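Local coordinates for 199aa long hypothetical Trp repressor binding protein (Sulfolobus tokodaii, PDB 2ZKI) that is of unproven function but is probably a flavodoxin-like, FMN-binding oxidoreductase related to the WrbA proteins, at residues K4-L10 / G32-R38; E23-A28 / A180-K185; M68-F74 / V104-P109. All coordinates share one frame; numbering follows the deposited sequence.

Contact 1: residues K4-L10 / G32-R38; sequences KPNILVL and GAEVKIR. With SO4 (sulfate ion), chain J.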
loop_
_atom_site.group_PDB
_atom_site.type_symbol
_atom_site.label_atom_id
_atom_site.label_comp_id
_atom_site.label_asym_id
_atom_site.label_seq_id
_atom_site.Cartn_x
_atom_site.Cartn_y
_atom_site.Cartn_z
ATOM N N LYS A 4 -21.972 -19.293 -18.598
ATOM C CA LYS A 4 -20.575 -19.134 -18.997
ATOM C C LYS A 4 -20.119 -17.694 -18.734
ATOM O O LYS A 4 -20.776 -16.749 -19.176
ATOM C CB LYS A 4 -20.418 -19.484 -20.479
ATOM C CG LYS A 4 -19.019 -19.894 -20.898
ATOM C CD LYS A 4 -18.948 -20.073 -22.408
ATOM C CE LYS A 4 -17.620 -20.674 -22.846
ATOM N NZ LYS A 4 -17.560 -20.840 -24.325
ATOM N N PRO A 5 -18.995 -17.522 -18.005
ATOM C CA PRO A 5 -18.540 -16.184 -17.629
ATOM C C PRO A 5 -17.720 -15.480 -18.713
ATOM O O PRO A 5 -16.946 -16.122 -19.430
ATOM C CB PRO A 5 -17.674 -16.448 -16.394
ATOM C CG PRO A 5 -17.130 -17.821 -16.600
ATOM C CD PRO A 5 -18.100 -18.573 -17.484
ATOM N N ASN A 6 -17.907 -14.167 -18.824
ATOM C CA ASN A 6 -17.128 -13.346 -19.743
ATOM C C ASN A 6 -15.906 -12.762 -19.049
ATOM O O ASN A 6 -16.024 -12.097 -18.017
ATOM C CB ASN A 6 -17.985 -12.220 -20.330
ATOM C CG ASN A 6 -19.124 -12.732 -21.200
ATOM O OD1 ASN A 6 -20.226 -12.182 -21.169
ATOM N ND2 ASN A 6 -18.862 -13.776 -21.986
ATOM N N ILE A 7 -14.733 -13.020 -19.618
ATOM C CA ILE A 7 -13.481 -12.545 -19.043
ATOM C C ILE A 7 -12.840 -11.499 -19.945
ATOM O O ILE A 7 -12.530 -11.773 -21.107
ATOM C CB ILE A 7 -12.491 -13.717 -18.769
ATOM C CG1 ILE A 7 -13.079 -14.705 -17.747
ATOM C CG2 ILE A 7 -11.117 -13.197 -18.318
ATOM C CD1 ILE A 7 -13.485 -14.092 -16.406
ATOM N N LEU A 8 -12.661 -10.298 -19.400
ATOM C CA LEU A 8 -11.973 -9.225 -20.107
ATOM C C LEU A 8 -10.529 -9.119 -19.636
ATOM O O LEU A 8 -10.264 -8.904 -18.452
ATOM C CB LEU A 8 -12.692 -7.884 -19.908
ATOM C CG LEU A 8 -12.180 -6.681 -20.709
ATOM C CD1 LEU A 8 -12.645 -6.746 -22.155
ATOM C CD2 LEU A 8 -12.629 -5.385 -20.071
ATOM N N VAL A 9 -9.601 -9.285 -20.571
ATOM C CA VAL A 9 -8.190 -9.074 -20.288
ATOM C C VAL A 9 -7.815 -7.675 -20.775
ATOM O O VAL A 9 -7.708 -7.422 -21.978
ATOM C CB VAL A 9 -7.289 -10.166 -20.923
ATOM C CG1 VAL A 9 -5.829 -9.923 -20.580
ATOM C CG2 VAL A 9 -7.712 -11.557 -20.454
ATOM N N LEU A 10 -7.648 -6.770 -19.818
ATOM C CA LEU A 10 -7.356 -5.370 -20.090
ATOM C C LEU A 10 -5.910 -5.065 -19.725
ATOM O O LEU A 10 -5.434 -5.481 -18.670
ATOM C CB LEU A 10 -8.311 -4.483 -19.289
ATOM C CG LEU A 10 -8.227 -2.961 -19.408
ATOM C CD1 LEU A 10 -8.499 -2.516 -20.826
ATOM C CD2 LEU A 10 -9.208 -2.316 -18.448
ATOM N N GLY A 32 -12.903 -22.426 -19.635
ATOM C CA GLY A 32 -14.244 -22.414 -20.221
ATOM C C GLY A 32 -14.945 -21.071 -20.137
ATOM O O GLY A 32 -15.994 -20.946 -19.499
ATOM N N ALA A 33 -14.367 -20.066 -20.791
ATOM C CA ALA A 33 -14.905 -18.711 -20.757
ATOM C C ALA A 33 -14.655 -17.973 -22.067
ATOM O O ALA A 33 -13.677 -18.248 -22.767
ATOM C CB ALA A 33 -14.301 -17.941 -19.597
ATOM N N GLU A 34 -15.546 -17.040 -22.396
ATOM C CA GLU A 34 -15.345 -16.168 -23.550
ATOM C C GLU A 34 -14.367 -15.064 -23.165
ATOM O O GLU A 34 -14.563 -14.369 -22.162
ATOM C CB GLU A 34 -16.674 -15.578 -24.039
ATOM C CG GLU A 34 -17.653 -16.603 -24.621
ATOM C CD GLU A 34 -17.140 -17.270 -25.889
ATOM O OE1 GLU A 34 -16.739 -16.549 -26.830
ATOM O OE2 GLU A 34 -17.146 -18.519 -25.947
ATOM N N VAL A 35 -13.307 -14.915 -23.957
ATOM C CA VAL A 35 -12.230 -13.982 -23.630
ATOM C C VAL A 35 -12.066 -12.879 -24.673
ATOM O O VAL A 35 -11.798 -13.152 -25.844
ATOM C CB VAL A 35 -10.876 -14.716 -23.434
ATOM C CG1 VAL A 35 -9.755 -13.724 -23.140
ATOM C CG2 VAL A 35 -10.979 -15.740 -22.315
ATOM N N LYS A 36 -12.231 -11.634 -24.229
ATOM C CA LYS A 36 -11.896 -10.463 -25.035
ATOM C C LYS A 36 -10.615 -9.821 -24.502
ATOM O O LYS A 36 -10.562 -9.388 -23.348
ATOM C CB LYS A 36 -13.040 -9.443 -25.033
ATOM C CG LYS A 36 -14.211 -9.792 -25.938
ATOM C CD LYS A 36 -15.314 -8.744 -25.829
ATOM C CE LYS A 36 -16.589 -9.168 -26.557
ATOM N NZ LYS A 36 -16.446 -9.193 -28.042
ATOM N N ILE A 37 -9.585 -9.783 -25.342
ATOM C CA ILE A 37 -8.329 -9.118 -25.006
ATOM C C ILE A 37 -8.346 -7.706 -25.592
ATOM O O ILE A 37 -8.452 -7.527 -26.808
ATOM C CB ILE A 37 -7.096 -9.913 -25.514
ATOM C CG1 ILE A 37 -6.992 -11.260 -24.788
ATOM C CG2 ILE A 37 -5.812 -9.103 -25.332
ATOM C CD1 ILE A 37 -6.054 -12.259 -25.447
ATOM N N ARG A 38 -8.260 -6.710 -24.714
ATOM C CA ARG A 38 -8.325 -5.309 -25.117
ATOM C C ARG A 38 -7.174 -4.509 -24.513
ATOM O O ARG A 38 -6.724 -4.799 -23.403
ATOM C CB ARG A 38 -9.652 -4.684 -24.675
ATOM C CG ARG A 38 -10.930 -5.397 -25.127
ATOM C CD ARG A 38 -11.345 -5.015 -26.538
ATOM N NE ARG A 38 -10.958 -6.027 -27.516
ATOM C CZ ARG A 38 -11.786 -6.923 -28.049
ATOM N NH1 ARG A 38 -13.071 -6.943 -27.715
ATOM N NH2 ARG A 38 -11.326 -7.799 -28.928
HETATM S S SO4 J . -12.373 -10.429 -30.085
HETATM O O1 SO4 J . -12.528 -11.694 -30.799
HETATM O O2 SO4 J . -11.292 -10.555 -29.112
HETATM O O3 SO4 J . -12.050 -9.376 -31.043
HETATM O O4 SO4 J . -13.617 -10.100 -29.392
#
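A beta-alpha-beta unit closes here: Asn6-Leu10 and Glu34-Arg38, joined through helix 16-31, lie side by side as parallel strands, their axes 4.8 Å apart and 18° from alignment. The ladder alternates as a parallel pair must. Ile7 and Val9 each give their N and O to the other strand, and Glu34, Lys36 and Arg38 answer. The bond from Ile7 N to Glu34 O is 2.9 Å long and nearly straight (173° at the hydrogen); Arg38 N reaches Val9 O at 2.9 Å.

Side chains sort onto two faces. Ile7, Val9, Val35 and Ile37 share the face covered by helices 16-31 and 174-195. There Val9 meets two neighbours: CG2 touches Val35 CG1 at 4.0 Å, and CB, the branch point, lies 4.0 Å from Ile37 CG1. Leu8, Lys36 and Arg38 lie on the other face, where Leu8 also meets helix 65-70. Leu8 CD1 reaches across to Arg38 CG at 3.7 Å, the two side chains at roughly a right angle. Further out, Lys36 NZ donates to sulfate O4 at 3.3 Å; this ion probably came from the crystallisation liquor.

Ahead of the ladder, Lys4 carries its CG opposite the backbone N (chi1 -157°) and stays extended, which sends its ammonium past Gly32 to Glu34. Its NZ meets the anti lone pair of Glu34 OE2 at 2.9 Å, a salt bridge on the protein surface. With strand 73-79 on the far side of strand 6-11, the pair supplies the 2-1-3 part of the 2-1-3-4-5 order that defines a flavodoxin-like fold.

Contact 2: residues E23-A28 / A180-K185; sequences EIGKGA and ARFQGK. With SO4 (sulfate ion), chain M.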
loop_
_atom_site.group_PDB
_atom_site.type_symbol
_atom_site.label_atom_id
_atom_site.label_comp_id
_atom_site.label_asym_id
_atom_site.label_seq_id
_atom_site.Cartn_x
_atom_site.Cartn_y
_atom_site.Cartn_z
ATOM N N GLU A 23 -1.628 -15.188 -22.543
ATOM C CA GLU A 23 -1.552 -16.409 -21.737
ATOM C C GLU A 23 -2.665 -16.488 -20.698
ATOM O O GLU A 23 -3.245 -17.553 -20.486
ATOM C CB GLU A 23 -0.188 -16.523 -21.056
ATOM C CG GLU A 23 0.972 -16.809 -22.001
ATOM C CD GLU A 23 0.954 -18.218 -22.557
ATOM O OE1 GLU A 23 1.426 -18.409 -23.697
ATOM O OE2 GLU A 23 0.470 -19.137 -21.861
ATOM N N ILE A 24 -2.957 -15.360 -20.053
ATOM C CA ILE A 24 -4.084 -15.269 -19.120
ATOM C C ILE A 24 -5.396 -15.523 -19.868
ATOM O O ILE A 24 -6.300 -16.176 -19.345
ATOM C CB ILE A 24 -4.104 -13.908 -18.368
ATOM C CG1 ILE A 24 -2.877 -13.791 -17.459
ATOM C CG2 ILE A 24 -5.384 -13.749 -17.542
ATOM C CD1 ILE A 24 -2.643 -12.418 -16.894
ATOM N N GLY A 25 -5.477 -15.019 -21.098
ATOM C CA GLY A 25 -6.616 -15.277 -21.972
ATOM C C GLY A 25 -6.759 -16.749 -22.307
ATOM O O GLY A 25 -7.862 -17.297 -22.259
ATOM N N LYS A 26 -5.636 -17.387 -22.636
ATOM C CA LYS A 26 -5.600 -18.809 -22.984
ATOM C C LYS A 26 -6.035 -19.684 -21.808
ATOM O O LYS A 26 -6.845 -20.599 -21.974
ATOM C CB LYS A 26 -4.199 -19.210 -23.459
ATOM C CG LYS A 26 -4.133 -20.547 -24.191
ATOM C CD LYS A 26 -2.691 -21.023 -24.331
ATOM C CE LYS A 26 -2.589 -22.260 -25.217
ATOM N NZ LYS A 26 -2.741 -21.927 -26.666
ATOM N N GLY A 27 -5.496 -19.389 -20.627
ATOM C CA GLY A 27 -5.832 -20.112 -19.404
ATOM C C GLY A 27 -7.294 -19.989 -19.023
ATOM O O GLY A 27 -7.878 -20.925 -18.482
ATOM N N ALA A 28 -7.881 -18.830 -19.308
ATOM C CA ALA A 28 -9.303 -18.590 -19.060
ATOM C C ALA A 28 -10.185 -19.342 -20.059
ATOM O O ALA A 28 -11.262 -19.821 -19.701
ATOM C CB ALA A 28 -9.603 -17.098 -19.094
ATOM N N ALA A 180 0.773 -17.475 -15.643
ATOM C CA ALA A 180 -0.181 -16.575 -16.294
ATOM C C ALA A 180 -1.468 -17.307 -16.676
ATOM O O ALA A 180 -2.569 -16.810 -16.419
ATOM C CB ALA A 180 0.447 -15.915 -17.509
ATOM N N ARG A 181 -1.324 -18.491 -17.272
ATOM C CA ARG A 181 -2.471 -19.336 -17.613
ATOM C C ARG A 181 -3.272 -19.718 -16.371
ATOM O O ARG A 181 -4.501 -19.810 -16.423
ATOM C CB ARG A 181 -2.027 -20.587 -18.382
ATOM C CG ARG A 181 -1.821 -20.334 -19.869
ATOM C CD ARG A 181 -1.557 -21.604 -20.661
ATOM N NE ARG A 181 -0.130 -21.868 -20.813
ATOM C CZ ARG A 181 0.525 -22.855 -20.209
ATOM N NH1 ARG A 181 1.826 -23.005 -20.415
ATOM N NH2 ARG A 181 -0.113 -23.698 -19.407
ATOM N N PHE A 182 -2.568 -19.921 -15.257
ATOM C CA PHE A 182 -3.210 -20.231 -13.986
ATOM C C PHE A 182 -4.049 -19.064 -13.467
ATOM O O PHE A 182 -5.133 -19.271 -12.919
ATOM C CB PHE A 182 -2.181 -20.677 -12.939
ATOM C CG PHE A 182 -2.768 -20.907 -11.572
ATOM C CD1 PHE A 182 -3.698 -21.922 -11.360
ATOM C CD2 PHE A 182 -2.400 -20.100 -10.497
ATOM C CE1 PHE A 182 -4.250 -22.134 -10.101
ATOM C CE2 PHE A 182 -2.945 -20.305 -9.231
ATOM C CZ PHE A 182 -3.872 -21.326 -9.034
ATOM N N GLN A 183 -3.551 -17.842 -13.651
ATOM C CA GLN A 183 -4.280 -16.642 -13.237
ATOM C C GLN A 183 -5.601 -16.514 -13.991
ATOM O O GLN A 183 -6.628 -16.163 -13.402
ATOM C CB GLN A 183 -3.421 -15.386 -13.418
ATOM C CG GLN A 183 -4.002 -14.143 -12.752
ATOM C CD GLN A 183 -2.985 -13.037 -12.559
ATOM O OE1 GLN A 183 -2.142 -12.792 -13.420
ATOM N NE2 GLN A 183 -3.067 -12.353 -11.425
ATOM N N GLY A 184 -5.561 -16.809 -15.291
ATOM C CA GLY A 184 -6.759 -16.849 -16.125
ATOM C C GLY A 184 -7.739 -17.918 -15.676
ATOM O O GLY A 184 -8.955 -17.716 -15.727
ATOM N N LYS A 185 -7.205 -19.056 -15.236
ATOM C CA LYS A 185 -8.024 -20.130 -14.687
ATOM C C LYS A 185 -8.635 -19.697 -13.359
ATOM O O LYS A 185 -9.803 -19.971 -13.083
ATOM C CB LYS A 185 -7.194 -21.404 -14.504
ATOM C CG LYS A 185 -8.001 -22.615 -14.058
ATOM C CD LYS A 185 -7.108 -23.807 -13.763
ATOM C CE LYS A 185 -7.940 -25.025 -13.392
ATOM N NZ LYS A 185 -7.096 -26.217 -13.101
HETATM S S SO4 M . -0.357 -26.771 -18.371
HETATM O O1 SO4 M . 0.690 -26.252 -19.245
HETATM O O2 SO4 M . 0.213 -27.077 -17.062
HETATM O O3 SO4 M . -1.416 -25.776 -18.228
HETATM O O4 SO4 M . -0.910 -27.990 -18.957
#
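Glu23 and Arg181 run side by side and point the same way across a close helix crossing, in which helices 16-31 and 174-195 cover one face of the flavodoxin-like sheet. The axes of the two short segments approach to 6.4 Å at a crossing angle of -49°. Such closeness rests on Gly27 and Gly184: a CB on Gly27 would fall within about 2 Å of Arg181 O, and one on Gly184 equally near Ile24 O. CA-H...O contacts take the place of side chains, Gly27 CA lying 3.3 Å from Arg181 O and Gly184 CA 3.3 Å from Ile24 O.

On the sheet side, Ile24 leans over the last helix: its CG1 rests 3.9 Å from Ala180 CB, and its CD1 meets Gln183 OE1, the two side chains crossing obliquely; the Gln183 amide is held by Phe112 O and Ala163 N. Ala180 CB also meets Glu23 CB at 3.7 Å.

The outer side of the crossing is charged. Lys26 lies alongside Arg181, but only their aliphatic parts meet, CD to CD. Glu23 bends at chi2 (-71°), which brings its carboxylate round to the arginine, the two planar groups turned 68° apart. Arg181 NE donates to Glu23 OE2 at 3.0 Å, nearly in line with the C-O bond. Beyond it, NH1 forms a salt bridge with a further sulfate, and Arg181 NH2 donates to O1 of the sulfate in chain M at 2.7 Å.

Contact 3: residues M68-F74 / V104-P109; sequences MRWADGF and VLYGKP. With SO4 (sulfate ion), chain N.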
loop_
_atom_site.group_PDB
_atom_site.type_symbol
_atom_site.label_atom_id
_atom_site.label_comp_id
_atom_site.label_asym_id
_atom_site.label_seq_id
_atom_site.Cartn_x
_atom_site.Cartn_y
_atom_site.Cartn_z
ATOM N N MET A 68 -16.501 -3.292 -20.503
ATOM C CA MET A 68 -16.578 -3.378 -19.049
ATOM C C MET A 68 -17.952 -3.881 -18.598
ATOM O O MET A 68 -18.062 -4.605 -17.606
ATOM C CB MET A 68 -16.276 -2.017 -18.413
ATOM C CG MET A 68 -14.964 -1.369 -18.859
ATOM S SD MET A 68 -13.477 -2.186 -18.243
ATOM C CE MET A 68 -13.503 -1.700 -16.518
ATOM N N ARG A 69 -18.995 -3.489 -19.330
ATOM C CA ARG A 69 -20.361 -3.943 -19.052
ATOM C C ARG A 69 -20.536 -5.414 -19.432
ATOM O O ARG A 69 -21.228 -6.166 -18.745
ATOM C CB ARG A 69 -21.381 -3.094 -19.816
ATOM C CG ARG A 69 -21.435 -1.631 -19.414
ATOM C CD ARG A 69 -22.424 -0.878 -20.284
ATOM N NE ARG A 69 -22.565 0.516 -19.871
ATOM C CZ ARG A 69 -21.987 1.549 -20.478
ATOM N NH1 ARG A 69 -21.220 1.361 -21.545
ATOM N NH2 ARG A 69 -22.182 2.778 -20.018
ATOM N N TRP A 70 -19.898 -5.798 -20.538
ATOM C CA TRP A 70 -19.950 -7.152 -21.082
ATOM C C TRP A 70 -19.376 -8.183 -20.116
ATOM O O TRP A 70 -19.973 -9.243 -19.899
ATOM C CB TRP A 70 -19.187 -7.186 -22.410
ATOM C CG TRP A 70 -18.952 -8.552 -22.983
ATOM C CD1 TRP A 70 -19.831 -9.296 -23.713
ATOM C CD2 TRP A 70 -17.749 -9.329 -22.892
ATOM N NE1 TRP A 70 -19.258 -10.493 -24.074
ATOM C CE2 TRP A 70 -17.979 -10.540 -23.582
ATOM C CE3 TRP A 70 -16.501 -9.123 -22.284
ATOM C CZ2 TRP A 70 -17.004 -11.541 -23.691
ATOM C CZ3 TRP A 70 -15.533 -10.119 -22.391
ATOM C CH2 TRP A 70 -15.792 -11.314 -23.088
ATOM N N ALA A 71 -18.228 -7.849 -19.531
ATOM C CA ALA A 71 -17.452 -8.776 -18.710
ATOM C C ALA A 71 -18.118 -9.147 -17.387
ATOM O O ALA A 71 -18.829 -8.339 -16.783
ATOM C CB ALA A 71 -16.060 -8.208 -18.459
ATOM N N ASP A 72 -17.878 -10.385 -16.957
ATOM C CA ASP A 72 -18.274 -10.864 -15.635
ATOM C C ASP A 72 -17.050 -10.986 -14.722
ATOM O O ASP A 72 -17.183 -11.231 -13.522
ATOM C CB ASP A 72 -18.978 -12.220 -15.744
ATOM C CG ASP A 72 -20.254 -12.153 -16.561
ATOM O OD1 ASP A 72 -21.210 -11.478 -16.121
ATOM O OD2 ASP A 72 -20.303 -12.789 -17.637
ATOM N N GLY A 73 -15.863 -10.821 -15.309
ATOM C CA GLY A 73 -14.594 -10.898 -14.586
ATOM C C GLY A 73 -13.484 -10.183 -15.337
ATOM O O GLY A 73 -13.517 -10.088 -16.570
ATOM N N PHE A 74 -12.490 -9.696 -14.596
ATOM C CA PHE A 74 -11.464 -8.817 -15.159
ATOM C C PHE A 74 -10.035 -9.253 -14.862
ATOM O O PHE A 74 -9.712 -9.631 -13.738
ATOM C CB PHE A 74 -11.660 -7.390 -14.645
ATOM C CG PHE A 74 -12.913 -6.734 -15.136
ATOM C CD1 PHE A 74 -12.911 -6.003 -16.317
ATOM C CD2 PHE A 74 -14.098 -6.837 -14.412
ATOM C CE1 PHE A 74 -14.070 -5.389 -16.771
ATOM C CE2 PHE A 74 -15.264 -6.226 -14.858
ATOM C CZ PHE A 74 -15.250 -5.501 -16.040
ATOM N N VAL A 104 -22.100 -0.830 -11.944
ATOM C CA VAL A 104 -22.037 -1.859 -12.984
ATOM C C VAL A 104 -21.066 -2.981 -12.621
ATOM O O VAL A 104 -21.367 -4.160 -12.828
ATOM C CB VAL A 104 -21.630 -1.252 -14.348
ATOM C CG1 VAL A 104 -21.804 -2.261 -15.469
ATOM C CG2 VAL A 104 -22.447 -0.016 -14.635
ATOM N N LEU A 105 -19.911 -2.606 -12.075
ATOM C CA LEU A 105 -18.852 -3.560 -11.754
ATOM C C LEU A 105 -18.932 -4.090 -10.317
ATOM O O LEU A 105 -18.129 -4.937 -9.917
ATOM C CB LEU A 105 -17.473 -2.935 -12.011
ATOM C CG LEU A 105 -17.217 -2.187 -13.324
ATOM C CD1 LEU A 105 -15.806 -1.624 -13.339
ATOM C CD2 LEU A 105 -17.454 -3.075 -14.541
ATOM N N TYR A 106 -19.898 -3.599 -9.546
ATOM C CA TYR A 106 -20.019 -3.982 -8.143
ATOM C C TYR A 106 -20.183 -5.493 -7.961
ATOM O O TYR A 106 -21.095 -6.102 -8.519
ATOM C CB TYR A 106 -21.171 -3.238 -7.467
ATOM C CG TYR A 106 -21.127 -3.317 -5.960
ATOM C CD1 TYR A 106 -20.575 -2.282 -5.207
ATOM C CD2 TYR A 106 -21.626 -4.433 -5.284
ATOM C CE1 TYR A 106 -20.528 -2.351 -3.823
ATOM C CE2 TYR A 106 -21.581 -4.514 -3.900
ATOM C CZ TYR A 106 -21.031 -3.470 -3.178
ATOM O OH TYR A 106 -20.989 -3.547 -1.808
ATOM N N GLY A 107 -19.283 -6.083 -7.179
ATOM C CA GLY A 107 -19.333 -7.507 -6.868
ATOM C C GLY A 107 -18.559 -8.394 -7.825
ATOM O O GLY A 107 -18.385 -9.586 -7.564
ATOM N N LYS A 108 -18.090 -7.815 -8.930
ATOM C CA LYS A 108 -17.349 -8.561 -9.949
ATOM C C LYS A 108 -15.905 -8.822 -9.511
ATOM O O LYS A 108 -15.285 -7.965 -8.881
ATOM C CB LYS A 108 -17.366 -7.820 -11.296
ATOM C CG LYS A 108 -18.753 -7.431 -11.817
ATOM C CD LYS A 108 -19.504 -8.605 -12.438
ATOM C CE LYS A 108 -20.896 -8.190 -12.905
ATOM N NZ LYS A 108 -20.857 -7.138 -13.964
ATOM N N PRO A 109 -15.368 -10.016 -9.833
ATOM C CA PRO A 109 -13.976 -10.337 -9.512
ATOM C C PRO A 109 -12.953 -9.672 -10.439
ATOM O O PRO A 109 -13.203 -9.512 -11.636
ATOM C CB PRO A 109 -13.927 -11.857 -9.671
ATOM C CG PRO A 109 -14.959 -12.150 -10.690
ATOM C CD PRO A 109 -16.054 -11.146 -10.485
HETATM S S SO4 N . -21.422 4.378 -23.108
HETATM O O1 SO4 N . -21.606 3.075 -23.742
HETATM O O2 SO4 N . -20.676 5.250 -24.011
HETATM O O3 SO4 N . -22.726 4.969 -22.812
HETATM O O4 SO4 N . -20.673 4.217 -21.865
#
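Phe74, Leu105 and Met68 make the tightly packed half of this contact, where the turn leading into strand 109-115 closes against the end of helix 65-70 and the start of strand 73-79. Leu105 is the wedge. Its CD2 comes obliquely to the Phe74 ring, 3.6 Å from CZ, the two side chains at about a right angle, while its CD1 touches Met68 CE at 3.9 Å. Ala71 CB lies against one face of the same ring, and Pro109 O sits at its edge, in plane. That oxygen also takes the Phe74 N-H, at 3.1 Å, the donor tilted 20° from the carbonyl plane; this bond begins the pairing of strand 109-115 with strand 73-79, which Phe74 continues with Thr111.

The opposite character prevails toward solvent. Arg69 keeps an extended chain, and only its CG meets segment 104-109, at 4.0 Å from Val104 CG1. Its guanidinium instead holds a sulfate, probably from the crystallisation liquor, NH1 and NH2 both donating to O4.

Lys108 lies across Asp72 O. Bent at chi2 (-78°) and again at chi4, its chain lays CD 3.7 Å from Asp72 O and curls NZ back to Val104 O at 3.2 Å, tying the last residue of the type II turn from Leu105 to Lys108 to the residue just before it. With an alanine here, Val104 O would probably be left without this donor and a gap would open beside Asp72 O. The Asp72 carboxylate itself faces other partners, Asn6 N and Lys195 NZ, and its OD1 stays 4.9 Å from Lys108 NZ. The chemistry thus implies a turn closed by its own backbone bond and packed by an apolar side chain, the lysine ammonium serving as a donor to a backbone carbonyl, with no direct Asp-Lys ion pair across the contact.

Contacts 1 and 3 belong to the same sheet: strand 6-11 pairs with 34-39 in contact 1 and borders 73-79 of contact 3, and Asn6 O and Leu8 N probably bond to Asp72 N and Gly73 O. Contact 2 packs the connecting helix of contact 1's beta-alpha-beta unit against helix 174-195, over one sheet face, where Val35 CG2 touches Ala28 CB at 3.8 Å. Contacts 2 and 3, centres about 17 Å apart, do not touch; both are mainly buried, whereas contact 1 runs from core to surface. Backbone hydrogen bonds dominate contact 1, glycine backbone packing contact 2, a hydrophobic wedge contact 3; each has an outer lysine or arginine meeting a sulfate, probably from the crystallisation liquor.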